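Local coordinates for Galactose/lactose metabolism regulatory protein GAL80 (Saccharomyces cerevisiae, PDB 3BTV), which represses the galactose and lactose metabolic genes by binding the activator GAL4 and blocking its transcriptional activation when no inducing sugar is present, at residues 152-157 and 366-371; 162-167 and 318-323; 200-205 and 258-263; 234-239 and 420-425. The protein carries 1 engineered substitution. One frame throughout, in Å; residues are numbered along the deposited sequence.

The four contacts fall into two pairs. Contacts 1 and 2 have centres 16 Å apart and touch where Leu-162 packs against Arg-156, Lys-157 and Arg-370. Contacts 3 and 4, whose centres are 14 Å apart, are joined through Asp-263, which probably hydrogen-bonds by its N to Phe-237 O and by OD1 to Asn-239 N. Between the pairs nothing touches: the nearest atoms of contacts 2 and 4 are about 24 Å apart, although both reach the nine-stranded mixed sheet. Along the chain, contacts 2 and 3 are nested inside the loop closed by contact 1, whereas contact 4 crosses all three. Contact 1 adjoins the last strand of the parallel Rossmann sheet.

Contact 1: 152-157 and 366-371; sequences SLQGRK and GNIHRL
One hydrogen bond spans the two segments: Arg-370 NE donates to Lys-157 O at 2.8 Å. The donor lies almost on the C=O axis (173°), but the oxygen sits 30° out of the guanidinium plane and the N-H...O angle is 131°, so the bond is short without being straight. A bend at chi3 brings the guanidinium round to this carbonyl.

Van der Waals contacts account for the rest. Gln-154 takes the crowded chi1 position between N and carbonyl carbon, which lays its CG alongside Ile-368 CD1 (3.3 Å) and 3.5 Å from Asn-367 CB. Lys-157 CB rests 3.7 Å from Asn-367 O, and its CG lies over the helix backbone, 3.7 Å from Leu-371 CA. There the chain bends at chi2 and carries NZ away to Gly-401 O. Leu-371 CD2 reaches Ser-152 CA at 4.1 Å.

Outside the two segments, Asn-367 OD1 is hydrogen-bonded to Tyr-361 OH. In fold terms, a short 3-10 turn leaving 148-152, an outermost strand of the parallel Rossmann sheet, is packed against helix 363-380 from much later in the chain.

Contact 2: 162-167 and 318-323; sequences LRAKEL and SNLVLY
Helix 162-167 lies over strand 319-323 almost along its direction, the short axes 24° apart and 9.8 Å from each other at closest approach. Two leucines of the strand, Leu-320 and Leu-322, point their CB atoms at the helix, and they meet it in different ways, with different first torsions. In Leu-320 CG is anti to the backbone N (chi1 170°). Its CD2 reaches the helix backbone and the root of a polar residue, 3.9 Å from Ala-164 N and 3.8 Å from Arg-163 CB, while the other branch, CD1, faces Ala-164 CB at 4.2 Å. The small methyl of Ala-164 thus marks the place where the strand comes nearest, with its CA 7.5 Å from the CA of Leu-320. Leu-322 instead holds CG beside its backbone N (chi1 -82°), and so does Leu-167 opposite it. These two side chains cross obliquely, with Leu-167 CG 4.2 Å from Leu-322 CD1. Leu-167 CD1 also borders Leu-320 CD2, at 4.4 Å, so one helix leucine serves both strand leucines.

Beyond CB, Arg-163 bends away from the strand, leaving only the base of its side chain in the contact. Lys-165 lies on another side of the helix, where its NZ bonds to Phe-397 O and Tyr-223 O. Beside the strand leucines, on the adjacent strand 305-310, Leu-306 and Leu-308 extend the apolar layer. With no hydrogen bond between helix and strand, the contact rests on methyl and methylene packing, and the polar end of Arg-163 is carried away from it.

Contact 3: 200-205 and 258-263; sequences IYEIGN and PKTVPD
Thr-260 carries the polar centre of this loop-to-loop contact. From its CA the CB points at segment 200-205 and lies 4.0 Å from Ile-203 N. At CB, chi1 (54°) puts OG1 in the crowded place between backbone N and carbonyl carbon, with CG2 anti to the carbonyl carbon. OG1 then works both ways. It accepts a hydrogen bond from Ile-203 N at 2.8 Å (N-H...O 151°) and donates a weak one to Glu-202 OE1 at 3.3 Å. The Glu-202 chain, bent at chi2, runs beside the threonine to reach it.

The backbone reinforces this grip: Thr-260 N donates to Tyr-201 O at 2.9 Å, close to the C=O axis, and Val-261 N adds a weak bond to the same oxygen. Beside these bonds, Val-261 CG1 packs 3.6 Å from Glu-202 C, and CG2 lies 3.7 Å from Tyr-201 CA.

Glu-202 to Asn-205 form a type II turn, with Gly-204 at positive phi, just ahead of helix 209-225. The partner segment bridges strands 255-258 and 264-271, and Lys-259, salt-bridged to Asp-263, ties that bridge to Asn-238 after strand 229-237.

Contact 4: 234-239 and 420-425; sequences AMVFNN and KSNMMG
The tight part of this contact is a pair of hydrogen bonds from the strand backbone to side chains of the last helical turn. Ala-234 N donates to Ser-421 OG at 2.9 Å. The CB of Ser-421 points toward the strand, and OG is anti to the backbone N; it is also bonded to Ser-426 O, so this buried hydroxyl has two partners. Two residues along, Val-236 N donates to Asn-422 OD1, again at 2.9 Å and nearly straight (172°). Seen from the amide, however, the N-H comes in above the carbonyl plane, 76° out of it. A CA-H...O contact from Asn-422 CA to Ala-234 O, 3.3 Å, lies between the two bonds, and the two CA atoms of Met-235 and Asn-422 are 4.8 Å apart.

Towards the outer side the packing loosens. The Asn-422 side chain crosses Val-236 at about a right angle, its CG 3.8 Å from Val-236 CB and its CB 3.9 Å from CG2, and both residues are partly exposed. Lys-420, Met-423 and Met-424 lie on the solvent side of the helix. Past the strand, Asn-239 OD1 bonds to Asn-275 ND2 of the second subunit.

The axes of strand 234-237 and helix 420-424 cross at -84°. Because Met-235 pairs with Leu-266 on one edge of strand 229-237, the N-H groups of Ala-234 and Val-236 face the other edge, where helix side chains receive them. The helix ends here in a Schellman motif, with Gly-425 as its C-prime residue at positive phi.

Contact 1: 152-157 and 366-371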
loop_
_atom_site.group_PDB
_atom_site.type_symbol
_atom_site.label_atom_id
_atom_site.label_comp_id
_atom_site.label_asym_id
_atom_site.label_seq_id
_atom_site.Cartn_x
_atom_site.Cartn_y
_atom_site.Cartn_z
ATOM N N SER B 152 -6.919 24.358 12.134
ATOM C CA SER B 152 -5.564 23.961 12.491
ATOM C C SER B 152 -5.069 22.729 11.719
ATOM O O SER B 152 -4.845 21.664 12.301
ATOM C CB SER B 152 -5.456 23.704 13.990
ATOM O OG SER B 152 -4.096 23.626 14.378
ATOM N N LEU B 153 -4.906 22.871 10.408
ATOM C CA LEU B 153 -4.219 21.850 9.612
ATOM C C LEU B 153 -2.757 22.310 9.471
ATOM O O LEU B 153 -2.265 22.553 8.369
ATOM C CB LEU B 153 -4.890 21.674 8.247
ATOM C CG LEU B 153 -6.276 20.993 8.271
ATOM C CD1 LEU B 153 -6.943 21.002 6.897
ATOM C CD2 LEU B 153 -6.182 19.556 8.777
ATOM N N GLN B 154 -2.087 22.433 10.612
ATOM C CA GLN B 154 -0.786 23.092 10.688
ATOM C C GLN B 154 0.308 22.342 9.947
ATOM O O GLN B 154 1.437 22.834 9.834
ATOM C CB GLN B 154 -0.377 23.315 12.145
ATOM C CG GLN B 154 0.204 22.087 12.809
ATOM C CD GLN B 154 -0.843 21.049 13.128
ATOM O OE1 GLN B 154 -1.970 21.383 13.487
ATOM N NE2 GLN B 154 -0.476 19.780 12.999
ATOM N N GLY B 155 -0.026 21.155 9.440
ATOM C CA GLY B 155 0.899 20.380 8.632
ATOM C C GLY B 155 1.212 21.116 7.339
ATOM O O GLY B 155 2.305 21.001 6.770
ATOM N N ARG B 156 0.237 21.877 6.861
ATOM C CA ARG B 156 0.423 22.669 5.655
ATOM C C ARG B 156 1.497 23.745 5.855
ATOM O O ARG B 156 1.938 24.366 4.888
ATOM C CB ARG B 156 -0.898 23.328 5.242
ATOM C CG ARG B 156 -1.999 22.353 4.850
ATOM C CD ARG B 156 -3.267 23.090 4.397
ATOM N NE ARG B 156 -4.128 22.198 3.623
ATOM C CZ ARG B 156 -4.894 22.585 2.610
ATOM N NH1 ARG B 156 -4.906 23.854 2.235
ATOM N NH2 ARG B 156 -5.630 21.696 1.954
ATOM N N LYS B 157 1.898 23.971 7.108
ATOM C CA LYS B 157 2.878 25.008 7.455
ATOM C C LYS B 157 4.232 24.428 7.844
ATOM O O LYS B 157 5.139 25.159 8.223
ATOM C CB LYS B 157 2.375 25.874 8.621
ATOM C CG LYS B 157 1.260 26.833 8.260
ATOM C CD LYS B 157 1.629 27.744 7.091
ATOM C CE LYS B 157 0.377 28.426 6.546
ATOM N NZ LYS B 157 0.567 29.098 5.230
ATOM N N GLY B 366 6.505 24.449 16.347
ATOM C CA GLY B 366 6.932 25.097 15.123
ATOM C C GLY B 366 5.797 25.236 14.125
ATOM O O GLY B 366 5.513 26.330 13.637
ATOM N N ASN B 367 5.135 24.129 13.815
ATOM C CA ASN B 367 4.106 24.169 12.792
ATOM C C ASN B 367 2.971 25.104 13.170
ATOM O O ASN B 367 2.536 25.918 12.353
ATOM C CB ASN B 367 3.607 22.767 12.458
ATOM C CG ASN B 367 4.687 21.922 11.820
ATOM O OD1 ASN B 367 5.754 22.429 11.501
ATOM N ND2 ASN B 367 4.414 20.632 11.621
ATOM N N ILE B 368 2.504 25.008 14.412
ATOM C CA ILE B 368 1.456 25.914 14.878
ATOM C C ILE B 368 1.958 27.355 14.877
ATOM O O ILE B 368 1.202 28.288 14.608
ATOM C CB ILE B 368 0.932 25.554 16.292
ATOM C CG1 ILE B 368 -0.075 24.401 16.223
ATOM C CG2 ILE B 368 0.248 26.752 16.911
ATOM C CD1 ILE B 368 0.555 23.057 15.945
ATOM N N HIS B 369 3.242 27.534 15.162
ATOM C CA HIS B 369 3.808 28.876 15.202
ATOM C C HIS B 369 3.727 29.499 13.820
ATOM O O HIS B 369 3.347 30.660 13.665
ATOM C CB HIS B 369 5.265 28.836 15.658
ATOM C CG HIS B 369 5.890 30.193 15.778
ATOM N ND1 HIS B 369 6.662 30.749 14.782
ATOM C CD2 HIS B 369 5.841 31.111 16.773
ATOM C CE1 HIS B 369 7.070 31.948 15.160
ATOM N NE2 HIS B 369 6.584 32.191 16.364
ATOM N N ARG B 370 4.080 28.705 12.816
ATOM C CA ARG B 370 4.154 29.177 11.441
ATOM C C ARG B 370 2.760 29.445 10.896
ATOM O O ARG B 370 2.580 30.245 9.978
ATOM C CB ARG B 370 4.923 28.175 10.566
ATOM C CG ARG B 370 6.437 28.238 10.785
ATOM C CD ARG B 370 7.172 27.015 10.249
ATOM N NE ARG B 370 7.235 26.987 8.786
ATOM C CZ ARG B 370 8.343 27.176 8.069
ATOM N NH1 ARG B 370 9.511 27.404 8.666
ATOM N NH2 ARG B 370 8.283 27.129 6.746
ATOM N N LEU B 371 1.770 28.775 11.476
ATOM C CA LEU B 371 0.374 29.036 11.132
ATOM C C LEU B 371 -0.047 30.426 11.636
ATOM O O LEU B 371 -0.636 31.218 10.900
ATOM C CB LEU B 371 -0.531 27.952 11.726
ATOM C CG LEU B 371 -2.036 28.131 11.535
ATOM C CD1 LEU B 371 -2.367 28.378 10.065
ATOM C CD2 LEU B 371 -2.782 26.914 12.074
#

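Contact 2: 162-167 and 318-323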
loop_
_atom_site.group_PDB
_atom_site.type_symbol
_atom_site.label_atom_id
_atom_site.label_comp_id
_atom_site.label_asym_id
_atom_site.label_seq_id
_atom_site.Cartn_x
_atom_site.Cartn_y
_atom_site.Cartn_z
ATOM N N LEU B 162 6.257 22.348 2.852
ATOM C CA LEU B 162 6.360 23.454 1.903
ATOM C C LEU B 162 7.515 23.246 0.917
ATOM O O LEU B 162 7.372 23.519 -0.267
ATOM C CB LEU B 162 6.505 24.786 2.645
ATOM C CG LEU B 162 5.212 25.171 3.370
ATOM C CD1 LEU B 162 5.458 26.336 4.304
ATOM C CD2 LEU B 162 4.128 25.496 2.348
ATOM N N ARG B 163 8.654 22.753 1.404
ATOM C CA ARG B 163 9.781 22.442 0.515
ATOM C C ARG B 163 9.375 21.366 -0.505
ATOM O O ARG B 163 9.627 21.502 -1.700
ATOM C CB ARG B 163 11.011 21.981 1.308
ATOM C CG ARG B 163 11.836 23.118 1.922
ATOM C CD ARG B 163 12.994 23.558 1.015
ATOM N NE ARG B 163 13.915 24.481 1.689
ATOM C CZ ARG B 163 15.125 24.812 1.238
ATOM N NH1 ARG B 163 15.585 24.296 0.105
ATOM N NH2 ARG B 163 15.883 25.660 1.923
ATOM N N ALA B 164 8.725 20.304 -0.042
ATOM C CA ALA B 164 8.269 19.262 -0.974
ATOM C C ALA B 164 7.300 19.829 -2.027
ATOM O O ALA B 164 7.423 19.548 -3.243
ATOM C CB ALA B 164 7.638 18.116 -0.221
ATOM N N LYS B 165 6.341 20.628 -1.560
ATOM C CA LYS B 165 5.356 21.246 -2.447
ATOM C C LYS B 165 6.060 22.099 -3.506
ATOM O O LYS B 165 5.694 22.076 -4.682
ATOM C CB LYS B 165 4.395 22.130 -1.655
ATOM C CG LYS B 165 3.236 22.737 -2.493
ATOM C CD LYS B 165 2.235 23.447 -1.566
ATOM C CE LYS B 165 1.198 24.276 -2.320
ATOM N NZ LYS B 165 0.394 23.491 -3.278
ATOM N N GLU B 166 7.065 22.862 -3.070
ATOM C CA GLU B 166 7.804 23.743 -3.972
ATOM C C GLU B 166 8.505 22.921 -5.039
ATOM O O GLU B 166 8.392 23.220 -6.224
ATOM C CB GLU B 166 8.822 24.601 -3.208
ATOM C CG GLU B 166 8.175 25.685 -2.353
ATOM C CD GLU B 166 9.164 26.416 -1.452
ATOM O OE1 GLU B 166 10.366 26.072 -1.469
ATOM O OE2 GLU B 166 8.731 27.332 -0.718
ATOM N N LEU B 167 9.208 21.868 -4.613
ATOM C CA LEU B 167 9.928 21.013 -5.551
ATOM C C LEU B 167 8.978 20.390 -6.574
ATOM O O LEU B 167 9.229 20.391 -7.785
ATOM C CB LEU B 167 10.721 19.950 -4.792
ATOM C CG LEU B 167 11.903 20.578 -4.032
ATOM C CD1 LEU B 167 12.493 19.656 -2.978
ATOM C CD2 LEU B 167 13.000 21.076 -5.005
ATOM N N SER B 318 9.809 14.940 9.780
ATOM C CA SER B 318 11.064 15.398 10.341
ATOM C C SER B 318 12.225 15.229 9.358
ATOM O O SER B 318 13.361 15.558 9.673
ATOM C CB SER B 318 11.358 14.658 11.645
ATOM O OG SER B 318 11.650 13.297 11.394
ATOM N N ASN B 319 11.939 14.721 8.165
ATOM C CA ASN B 319 12.986 14.509 7.173
ATOM C C ASN B 319 12.450 14.506 5.738
ATOM O O ASN B 319 11.426 13.885 5.460
ATOM C CB ASN B 319 13.699 13.194 7.467
ATOM C CG ASN B 319 15.061 13.121 6.829
ATOM O OD1 ASN B 319 15.810 14.097 6.823
ATOM N ND2 ASN B 319 15.401 11.957 6.298
ATOM N N LEU B 320 13.138 15.210 4.840
ATOM C CA LEU B 320 12.823 15.195 3.402
ATOM C C LEU B 320 14.047 14.790 2.571
ATOM O O LEU B 320 15.139 15.372 2.695
ATOM C CB LEU B 320 12.303 16.558 2.931
ATOM C CG LEU B 320 12.148 16.790 1.414
ATOM C CD1 LEU B 320 11.072 15.901 0.813
ATOM C CD2 LEU B 320 11.816 18.238 1.147
ATOM N N VAL B 321 13.856 13.792 1.725
ATOM C CA VAL B 321 14.929 13.269 0.890
ATOM C C VAL B 321 14.535 13.259 -0.587
ATOM O O VAL B 321 13.434 12.839 -0.941
ATOM C CB VAL B 321 15.292 11.830 1.297
ATOM C CG1 VAL B 321 16.550 11.391 0.574
ATOM C CG2 VAL B 321 15.507 11.729 2.817
ATOM N N LEU B 322 15.454 13.695 -1.440
ATOM C CA LEU B 322 15.274 13.661 -2.885
ATOM C C LEU B 322 16.363 12.827 -3.508
ATOM O O LEU B 322 17.546 12.987 -3.173
ATOM C CB LEU B 322 15.374 15.066 -3.469
ATOM C CG LEU B 322 14.139 15.945 -3.405
ATOM C CD1 LEU B 322 14.569 17.357 -3.710
ATOM C CD2 LEU B 322 13.107 15.449 -4.415
ATOM N N TYR B 323 15.966 11.989 -4.461
ATOM C CA TYR B 323 16.867 11.021 -5.081
ATOM C C TYR B 323 16.774 11.110 -6.581
ATOM O O TYR B 323 15.671 11.074 -7.148
ATOM C CB TYR B 323 16.470 9.588 -4.752
ATOM C CG TYR B 323 16.198 9.243 -3.319
ATOM C CD1 TYR B 323 17.157 8.588 -2.559
ATOM C CD2 TYR B 323 14.957 9.488 -2.746
ATOM C CE1 TYR B 323 16.910 8.222 -1.257
ATOM C CE2 TYR B 323 14.690 9.110 -1.446
ATOM C CZ TYR B 323 15.676 8.482 -0.704
ATOM O OH TYR B 323 15.445 8.123 0.604
#

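Contact 3: 200-205 and 258-263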
loop_
_atom_site.group_PDB
_atom_site.type_symbol
_atom_site.label_atom_id
_atom_site.label_comp_id
_atom_site.label_asym_id
_atom_site.label_seq_id
_atom_site.Cartn_x
_atom_site.Cartn_y
_atom_site.Cartn_z
ATOM N N ILE B 200 -11.159 8.855 23.786
ATOM C CA ILE B 200 -10.293 8.764 22.613
ATOM C C ILE B 200 -10.513 7.457 21.858
ATOM O O ILE B 200 -10.098 7.321 20.707
ATOM C CB ILE B 200 -8.814 8.811 23.022
ATOM C CG1 ILE B 200 -8.578 9.892 24.072
ATOM C CG2 ILE B 200 -7.939 9.042 21.823
ATOM C CD1 ILE B 200 -7.151 9.932 24.572
ATOM N N TYR B 201 -11.168 6.504 22.517
ATOM C CA TYR B 201 -11.298 5.142 22.022
ATOM C C TYR B 201 -12.734 4.749 21.708
ATOM O O TYR B 201 -13.021 3.579 21.454
ATOM C CB TYR B 201 -10.716 4.181 23.057
ATOM C CG TYR B 201 -9.301 4.542 23.433
ATOM C CD1 TYR B 201 -9.029 5.283 24.574
ATOM C CD2 TYR B 201 -8.235 4.166 22.622
ATOM C CE1 TYR B 201 -7.725 5.632 24.906
ATOM C CE2 TYR B 201 -6.934 4.504 22.942
ATOM C CZ TYR B 201 -6.684 5.236 24.083
ATOM O OH TYR B 201 -5.388 5.564 24.397
ATOM N N GLU B 202 -13.627 5.732 21.731
ATOM C CA GLU B 202 -15.053 5.497 21.536
ATOM C C GLU B 202 -15.469 6.175 20.244
ATOM O O GLU B 202 -15.146 7.339 20.038
ATOM C CB GLU B 202 -15.845 6.066 22.727
ATOM C CG GLU B 202 -17.311 6.384 22.433
ATOM C CD GLU B 202 -18.170 5.143 22.230
ATOM O OE1 GLU B 202 -17.773 4.049 22.687
ATOM O OE2 GLU B 202 -19.250 5.267 21.614
ATOM N N ILE B 203 -16.174 5.455 19.373
ATOM C CA ILE B 203 -16.479 5.988 18.044
ATOM C C ILE B 203 -17.391 7.215 18.158
ATOM O O ILE B 203 -18.171 7.338 19.111
ATOM C CB ILE B 203 -17.110 4.917 17.119
ATOM C CG1 ILE B 203 -17.073 5.377 15.658
ATOM C CG2 ILE B 203 -18.527 4.596 17.560
ATOM C CD1 ILE B 203 -18.113 4.720 14.786
ATOM N N GLY B 204 -17.262 8.147 17.216
ATOM C CA GLY B 204 -18.152 9.295 17.167
ATOM C C GLY B 204 -17.760 10.476 18.040
ATOM O O GLY B 204 -18.511 11.442 18.156
ATOM N N ASN B 205 -16.589 10.408 18.659
ATOM C CA ASN B 205 -16.100 11.524 19.458
ATOM C C ASN B 205 -15.111 12.400 18.696
ATOM O O ASN B 205 -14.434 13.242 19.286
ATOM C CB ASN B 205 -15.471 11.018 20.745
ATOM C CG ASN B 205 -16.508 10.547 21.735
ATOM O OD1 ASN B 205 -16.221 9.743 22.622
ATOM N ND2 ASN B 205 -17.734 11.035 21.575
ATOM N N PRO B 258 -12.397 -1.735 26.308
ATOM C CA PRO B 258 -12.954 -1.839 24.958
ATOM C C PRO B 258 -12.597 -0.640 24.089
ATOM O O PRO B 258 -12.467 0.487 24.578
ATOM C CB PRO B 258 -14.473 -1.874 25.206
ATOM C CG PRO B 258 -14.660 -1.787 26.723
ATOM C CD PRO B 258 -13.389 -1.230 27.269
ATOM N N LYS B 259 -12.433 -0.893 22.793
ATOM C CA LYS B 259 -12.190 0.168 21.832
ATOM C C LYS B 259 -13.205 0.008 20.711
ATOM O O LYS B 259 -13.370 -1.085 20.168
ATOM C CB LYS B 259 -10.760 0.057 21.284
ATOM C CG LYS B 259 -10.388 1.066 20.200
ATOM C CD LYS B 259 -8.899 0.973 19.820
ATOM C CE LYS B 259 -8.554 -0.348 19.096
ATOM N NZ LYS B 259 -9.559 -0.745 18.041
ATOM N N THR B 260 -13.903 1.081 20.363
ATOM C CA THR B 260 -14.766 1.003 19.187
ATOM C C THR B 260 -14.207 1.776 17.987
ATOM O O THR B 260 -14.757 1.695 16.895
ATOM C CB THR B 260 -16.197 1.461 19.495
ATOM O OG1 THR B 260 -16.165 2.772 20.071
ATOM C CG2 THR B 260 -16.867 0.487 20.469
ATOM N N VAL B 261 -13.125 2.529 18.190
ATOM C CA VAL B 261 -12.441 3.172 17.058
ATOM C C VAL B 261 -11.506 2.187 16.318
ATOM O O VAL B 261 -11.104 1.163 16.871
ATOM C CB VAL B 261 -11.676 4.440 17.500
ATOM C CG1 VAL B 261 -12.645 5.469 18.080
ATOM C CG2 VAL B 261 -10.605 4.085 18.509
ATOM N N PRO B 262 -11.153 2.494 15.054
ATOM C CA PRO B 262 -10.381 1.533 14.253
ATOM C C PRO B 262 -8.934 1.346 14.711
ATOM O O PRO B 262 -8.336 2.248 15.297
ATOM C CB PRO B 262 -10.380 2.164 12.858
ATOM C CG PRO B 262 -11.499 3.159 12.880
ATOM C CD PRO B 262 -11.537 3.677 14.265
ATOM N N ASP B 263 -8.382 0.172 14.427
ATOM C CA ASP B 263 -6.962 -0.096 14.641
ATOM C C ASP B 263 -6.193 -0.288 13.337
ATOM O O ASP B 263 -4.986 -0.537 13.359
ATOM C CB ASP B 263 -6.766 -1.332 15.510
ATOM C CG ASP B 263 -7.775 -2.405 15.210
ATOM O OD1 ASP B 263 -7.677 -3.024 14.132
ATOM O OD2 ASP B 263 -8.675 -2.610 16.053
#

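Contact 4: 234-239 and 420-425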
loop_
_atom_site.group_PDB
_atom_site.type_symbol
_atom_site.label_atom_id
_atom_site.label_comp_id
_atom_site.label_asym_id
_atom_site.label_seq_id
_atom_site.Cartn_x
_atom_site.Cartn_y
_atom_site.Cartn_z
ATOM N N ALA B 234 -11.645 2.191 0.655
ATOM C CA ALA B 234 -11.066 1.971 1.974
ATOM C C ALA B 234 -11.592 0.718 2.662
ATOM O O ALA B 234 -12.734 0.304 2.470
ATOM C CB ALA B 234 -11.302 3.164 2.847
ATOM N N MET B 235 -10.747 0.125 3.484
ATOM C CA MET B 235 -11.196 -0.882 4.423
ATOM C C MET B 235 -10.730 -0.440 5.801
ATOM O O MET B 235 -9.545 -0.140 6.002
ATOM C CB MET B 235 -10.620 -2.246 4.080
ATOM C CG MET B 235 -10.993 -2.731 2.692
ATOM S SD MET B 235 -10.127 -4.253 2.254
ATOM C CE MET B 235 -10.722 -4.493 0.577
ATOM N N VAL B 236 -11.670 -0.394 6.739
ATOM C CA VAL B 236 -11.418 0.116 8.080
ATOM C C VAL B 236 -11.596 -1.033 9.059
ATOM O O VAL B 236 -12.586 -1.755 9.009
ATOM C CB VAL B 236 -12.392 1.258 8.410
ATOM C CG1 VAL B 236 -12.161 1.787 9.822
ATOM C CG2 VAL B 236 -12.245 2.366 7.375
ATOM N N PHE B 237 -10.633 -1.210 9.950
ATOM C CA PHE B 237 -10.619 -2.392 10.803
ATOM C C PHE B 237 -10.732 -2.101 12.295
ATOM O O PHE B 237 -10.078 -1.201 12.822
ATOM C CB PHE B 237 -9.315 -3.166 10.600
ATOM C CG PHE B 237 -9.119 -3.684 9.209
ATOM C CD1 PHE B 237 -8.722 -2.840 8.179
ATOM C CD2 PHE B 237 -9.306 -5.024 8.935
ATOM C CE1 PHE B 237 -8.544 -3.331 6.895
ATOM C CE2 PHE B 237 -9.115 -5.521 7.651
ATOM C CZ PHE B 237 -8.737 -4.680 6.635
ATOM N N ASN B 238 -11.540 -2.897 12.983
ATOM C CA ASN B 238 -11.427 -2.983 14.435
ATOM C C ASN B 238 -11.091 -4.428 14.781
ATOM O O ASN B 238 -11.932 -5.168 15.273
ATOM C CB ASN B 238 -12.709 -2.520 15.141
ATOM C CG ASN B 238 -12.560 -2.476 16.656
ATOM O OD1 ASN B 238 -11.454 -2.543 17.191
ATOM N ND2 ASN B 238 -13.681 -2.375 17.354
ATOM N N ASN B 239 -9.862 -4.835 14.487
ATOM C CA ASN B 239 -9.415 -6.186 14.799
ATOM C C ASN B 239 -8.964 -6.281 16.251
ATOM O O ASN B 239 -8.610 -7.350 16.737
ATOM C CB ASN B 239 -8.247 -6.580 13.899
ATOM C CG ASN B 239 -8.685 -7.037 12.518
ATOM O OD1 ASN B 239 -9.861 -7.320 12.267
ATOM N ND2 ASN B 239 -7.718 -7.122 11.607
ATOM N N LYS B 420 -17.770 5.465 4.263
ATOM C CA LYS B 420 -18.811 4.964 3.360
ATOM C C LYS B 420 -18.277 3.814 2.535
ATOM O O LYS B 420 -18.916 2.769 2.446
ATOM C CB LYS B 420 -19.322 6.047 2.409
ATOM C CG LYS B 420 -20.494 6.854 2.902
ATOM C CD LYS B 420 -21.094 7.667 1.764
ATOM C CE LYS B 420 -21.620 9.003 2.271
ATOM N NZ LYS B 420 -22.384 8.872 3.546
ATOM N N SER B 421 -17.104 4.025 1.931
ATOM C CA SER B 421 -16.461 3.023 1.107
ATOM C C SER B 421 -16.342 1.689 1.817
ATOM O O SER B 421 -16.626 0.644 1.243
ATOM C CB SER B 421 -15.042 3.492 0.697
ATOM O OG SER B 421 -14.416 2.455 -0.017
ATOM N N ASN B 422 -15.873 1.731 3.057
ATOM C CA ASN B 422 -15.760 0.539 3.877
ATOM C C ASN B 422 -17.129 -0.144 4.107
ATOM O O ASN B 422 -17.269 -1.359 3.977
ATOM C CB ASN B 422 -15.148 0.910 5.229
ATOM C CG ASN B 422 -15.010 -0.283 6.146
ATOM O OD1 ASN B 422 -14.297 -1.231 5.838
ATOM N ND2 ASN B 422 -15.700 -0.246 7.280
ATOM N N MET B 423 -18.134 0.639 4.443
ATOM C CA MET B 423 -19.407 0.020 4.809
ATOM C C MET B 423 -20.079 -0.566 3.571
ATOM O O MET B 423 -20.499 -1.721 3.580
ATOM C CB MET B 423 -20.299 0.998 5.569
ATOM C CG MET B 423 -21.482 1.526 4.786
ATOM S SD MET B 423 -22.756 2.200 5.875
ATOM C CE MET B 423 -21.789 3.357 6.841
ATOM N N MET B 424 -20.107 0.205 2.486
ATOM C CA MET B 424 -20.680 -0.243 1.212
ATOM C C MET B 424 -19.808 -1.259 0.489
ATOM O O MET B 424 -20.268 -1.958 -0.411
ATOM C CB MET B 424 -20.900 0.947 0.274
ATOM C CG MET B 424 -21.891 1.990 0.766
ATOM S SD MET B 424 -22.001 3.413 -0.348
ATOM C CE MET B 424 -22.529 2.648 -1.882
ATOM N N GLY B 425 -18.538 -1.334 0.862
ATOM C CA GLY B 425 -17.619 -2.158 0.113
ATOM C C GLY B 425 -17.558 -1.704 -1.337
ATOM O O GLY B 425 -17.435 -2.521 -2.256
#